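Local coordinates for protein 2-hydroxyisobutanoyl-CoA mutase large subunit (PDB 4R3U) that works with its small cobalamin-binding subunit to interconvert 2-hydroxyisobutyryl-CoA and (S)-3-hydroxybutyryl-CoA, at residues T133-Y137 against K220-Y224. Numbering follows the deposited sequence.
Sequences TLMGY and KEYIY
The flat carboxylate of E221 turns one face to L134. Both leucine methyls lie on the same side of it: CD1 of L134 stands over OE2 of E221 at 3.5 Å, and CD2 of L134 reaches OE1 at a slant, also at 3.5 Å. N180 binds OE1 through a hydrogen bond, which probably helps fix the turn of the group. The Y222 ring has K220 O 4.0 Å above its centre on one face, and Y567 meets this ring edge-to-face. The same K220 carbonyl also touches M135 CE. The M135 chain bends at chi2 (-46°) and chi3 (-80°). These bends bring its end close to 220-224, where CE comes 3.7 Å from Y222 O and SD packs on E221 CA at 3.8 Å. Helix 131-135 follows strand 125-128 of the TIM barrel, and loop 220-224 follows helix 213-219. The two meet beside the bound cobalamin, which touches both L134 and E221. An alanine in place of L134 would probably lose both methyl contacts with the carboxylate and open a gap beside the cofactor. G136 forms a Schellman motif after the helix, and its phi of 86° favours glycine. I223 packs against this turn, with CG1 3.5 Å from M135 O and CD1 3.8 Å from G136 CA. H53 of the small subunit packs on M135, and D30 of the small subunit forms a salt bridge with K220.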
ATOM      1  N   THR A 133     -33.201  12.383  -2.775  1.00 23.46           N
ATOM      2  CA  THR A 133     -33.079  11.778  -4.101  1.00 23.20           C
ATOM      3  C   THR A 133     -33.062  10.247  -4.036  1.00 26.78           C
ATOM      4  O   THR A 133     -33.748   9.586  -4.818  1.00 27.10           O
ATOM      5  CB  THR A 133     -31.860  12.394  -4.829  1.00 26.95           C
ATOM      6  OG1 THR A 133     -32.026  13.810  -4.861  1.00 24.85           O
ATOM      7  CG2 THR A 133     -31.660  11.863  -6.243  1.00 23.28           C
ATOM      8  N   LEU A 134     -32.278   9.695  -3.091  1.00 23.27           N
ATOM      9  CA  LEU A 134     -32.147   8.251  -2.853  1.00 21.97           C
ATOM     10  C   LEU A 134     -33.479   7.634  -2.401  1.00 27.67           C
ATOM     11  O   LEU A 134     -33.825   6.516  -2.803  1.00 28.08           O
ATOM     12  CB  LEU A 134     -31.054   7.983  -1.812  1.00 20.23           C
ATOM     13  CG  LEU A 134     -29.584   8.194  -2.272  1.00 22.12           C
ATOM     14  CD1 LEU A 134     -28.619   8.089  -1.084  1.00 20.60           C
ATOM     15  CD2 LEU A 134     -29.194   7.246  -3.411  1.00 20.29           C
ATOM     16  N   MET A 135     -34.227   8.395  -1.591  1.00 23.70           N
ATOM     17  CA  MET A 135     -35.499   8.017  -0.990  1.00 22.73           C
ATOM     18  C   MET A 135     -36.737   8.371  -1.837  1.00 27.58           C
ATOM     19  O   MET A 135     -37.849   8.049  -1.441  1.00 27.54           O
ATOM     20  CB  MET A 135     -35.586   8.570   0.458  1.00 23.89           C
ATOM     21  CG  MET A 135     -34.496   8.060   1.381  1.00 25.14           C
ATOM     22  SD  MET A 135     -34.201   6.277   1.299  1.00 28.43           S
ATOM     23  CE  MET A 135     -35.549   5.571   2.321  1.00 24.00           C
ATOM     24  N   GLY A 136     -36.522   9.013  -2.979  1.00 25.70           N
ATOM     25  CA  GLY A 136     -37.578   9.359  -3.928  1.00 27.31           C
ATOM     26  C   GLY A 136     -38.317  10.658  -3.698  1.00 32.05           C
ATOM     27  O   GLY A 136     -39.398  10.861  -4.257  1.00 33.48           O
ATOM     28  N   TYR A 137     -37.737  11.552  -2.895  1.00 28.11           N
ATOM     29  CA  TYR A 137     -38.349  12.831  -2.553  1.00 28.25           C
ATOM     30  C   TYR A 137     -37.734  13.990  -3.285  1.00 35.10           C
ATOM     31  O   TYR A 137     -36.525  14.003  -3.567  1.00 35.80           O
ATOM     32  CB  TYR A 137     -38.228  13.120  -1.041  1.00 28.21           C
ATOM     33  CG  TYR A 137     -38.908  12.121  -0.132  1.00 28.65           C
ATOM     34  CD1 TYR A 137     -40.292  12.067  -0.038  1.00 31.21           C
ATOM     35  CD2 TYR A 137     -38.162  11.289   0.701  1.00 27.79           C
ATOM     36  CE1 TYR A 137     -40.924  11.168   0.823  1.00 33.86           C
ATOM     37  CE2 TYR A 137     -38.778  10.368   1.543  1.00 28.83           C
ATOM     38  CZ  TYR A 137     -40.162  10.325   1.618  1.00 41.22           C
ATOM     39  OH  TYR A 137     -40.775   9.438   2.474  1.00 43.58           O
ATOM     40  N   LYS A 220     -30.840  -0.095   2.796  1.00 24.57           N
ATOM     41  CA  LYS A 220     -32.057   0.483   3.374  1.00 23.46           C
ATOM     42  C   LYS A 220     -32.698   1.684   2.619  1.00 26.18           C
ATOM     43  O   LYS A 220     -33.387   2.522   3.222  1.00 25.03           O
ATOM     44  CB  LYS A 220     -31.875   0.712   4.885  1.00 24.28           C
ATOM     45  CG  LYS A 220     -31.226  -0.456   5.628  1.00 29.35           C
ATOM     46  CD  LYS A 220     -32.076  -1.727   5.639  1.00 29.35           C
ATOM     47  CE  LYS A 220     -31.404  -2.850   6.365  1.00 30.91           C
ATOM     48  NZ  LYS A 220     -32.010  -3.064   7.693  1.00 42.78           N
ATOM     49  N   GLU A 221     -32.518   1.713   1.286  1.00 22.33           N
ATOM     50  CA  GLU A 221     -33.139   2.722   0.428  1.00 22.93           C
ATOM     51  C   GLU A 221     -34.263   2.039  -0.321  1.00 29.84           C
ATOM     52  O   GLU A 221     -34.017   1.246  -1.213  1.00 31.58           O
ATOM     53  CB  GLU A 221     -32.133   3.349  -0.558  1.00 23.19           C
ATOM     54  CG  GLU A 221     -30.889   3.913   0.107  1.00 26.20           C
ATOM     55  CD  GLU A 221     -29.772   4.298  -0.831  1.00 34.30           C
ATOM     56  OE1 GLU A 221     -29.944   4.154  -2.063  1.00 18.22           O
ATOM     57  OE2 GLU A 221     -28.706   4.722  -0.330  1.00 33.23           O
ATOM     58  N   TYR A 222     -35.493   2.279   0.089  1.00 27.15           N
ATOM     59  CA  TYR A 222     -36.667   1.671  -0.544  1.00 27.00           C
ATOM     60  C   TYR A 222     -37.861   2.604  -0.494  1.00 31.96           C
ATOM     61  O   TYR A 222     -37.930   3.486   0.368  1.00 32.78           O
ATOM     62  CB  TYR A 222     -37.005   0.294   0.065  1.00 27.50           C
ATOM     63  CG  TYR A 222     -36.778   0.158   1.553  1.00 27.59           C
ATOM     64  CD1 TYR A 222     -37.488   0.940   2.462  1.00 30.19           C
ATOM     65  CD2 TYR A 222     -35.871  -0.767   2.056  1.00 27.40           C
ATOM     66  CE1 TYR A 222     -37.289   0.813   3.836  1.00 30.06           C
ATOM     67  CE2 TYR A 222     -35.659  -0.897   3.428  1.00 28.80           C
ATOM     68  CZ  TYR A 222     -36.385  -0.119   4.316  1.00 34.54           C
ATOM     69  OH  TYR A 222     -36.192  -0.242   5.672  1.00 33.67           O
ATOM     70  N   ILE A 223     -38.780   2.438  -1.440  1.00 27.85           N
ATOM     71  CA  ILE A 223     -39.983   3.249  -1.540  1.00 26.89           C
ATOM     72  C   ILE A 223     -41.202   2.332  -1.442  1.00 32.34           C
ATOM     73  O   ILE A 223     -42.007   2.474  -0.541  1.00 34.84           O
ATOM     74  CB  ILE A 223     -39.993   4.135  -2.839  1.00 29.22           C
ATOM     75  CG1 ILE A 223     -38.713   5.003  -2.970  1.00 28.57           C
ATOM     76  CG2 ILE A 223     -41.244   5.020  -2.872  1.00 29.35           C
ATOM     77  CD1 ILE A 223     -38.429   5.645  -4.337  1.00 24.76           C
ATOM     78  N   TYR A 224     -41.309   1.378  -2.356  1.00 28.29           N
ATOM     79  CA  TYR A 224     -42.438   0.465  -2.505  1.00 28.44           C
ATOM     80  C   TYR A 224     -42.145  -0.908  -1.942  1.00 34.72           C
ATOM     81  O   TYR A 224     -40.964  -1.237  -1.743  1.00 35.25           O
ATOM     82  CB  TYR A 224     -42.765   0.324  -4.014  1.00 28.09           C
ATOM     83  CG  TYR A 224     -42.846   1.661  -4.718  1.00 26.00           C
ATOM     84  CD1 TYR A 224     -43.889   2.554  -4.446  1.00 27.02           C
ATOM     85  CD2 TYR A 224     -41.842   2.071  -5.601  1.00 23.89           C
ATOM     86  CE1 TYR A 224     -43.949   3.801  -5.060  1.00 26.67           C
ATOM     87  CE2 TYR A 224     -41.894   3.319  -6.224  1.00 24.03           C
ATOM     88  CZ  TYR A 224     -42.958   4.176  -5.954  1.00 33.29           C
ATOM     89  OH  TYR A 224     -43.035   5.408  -6.552  1.00 34.51           O
TER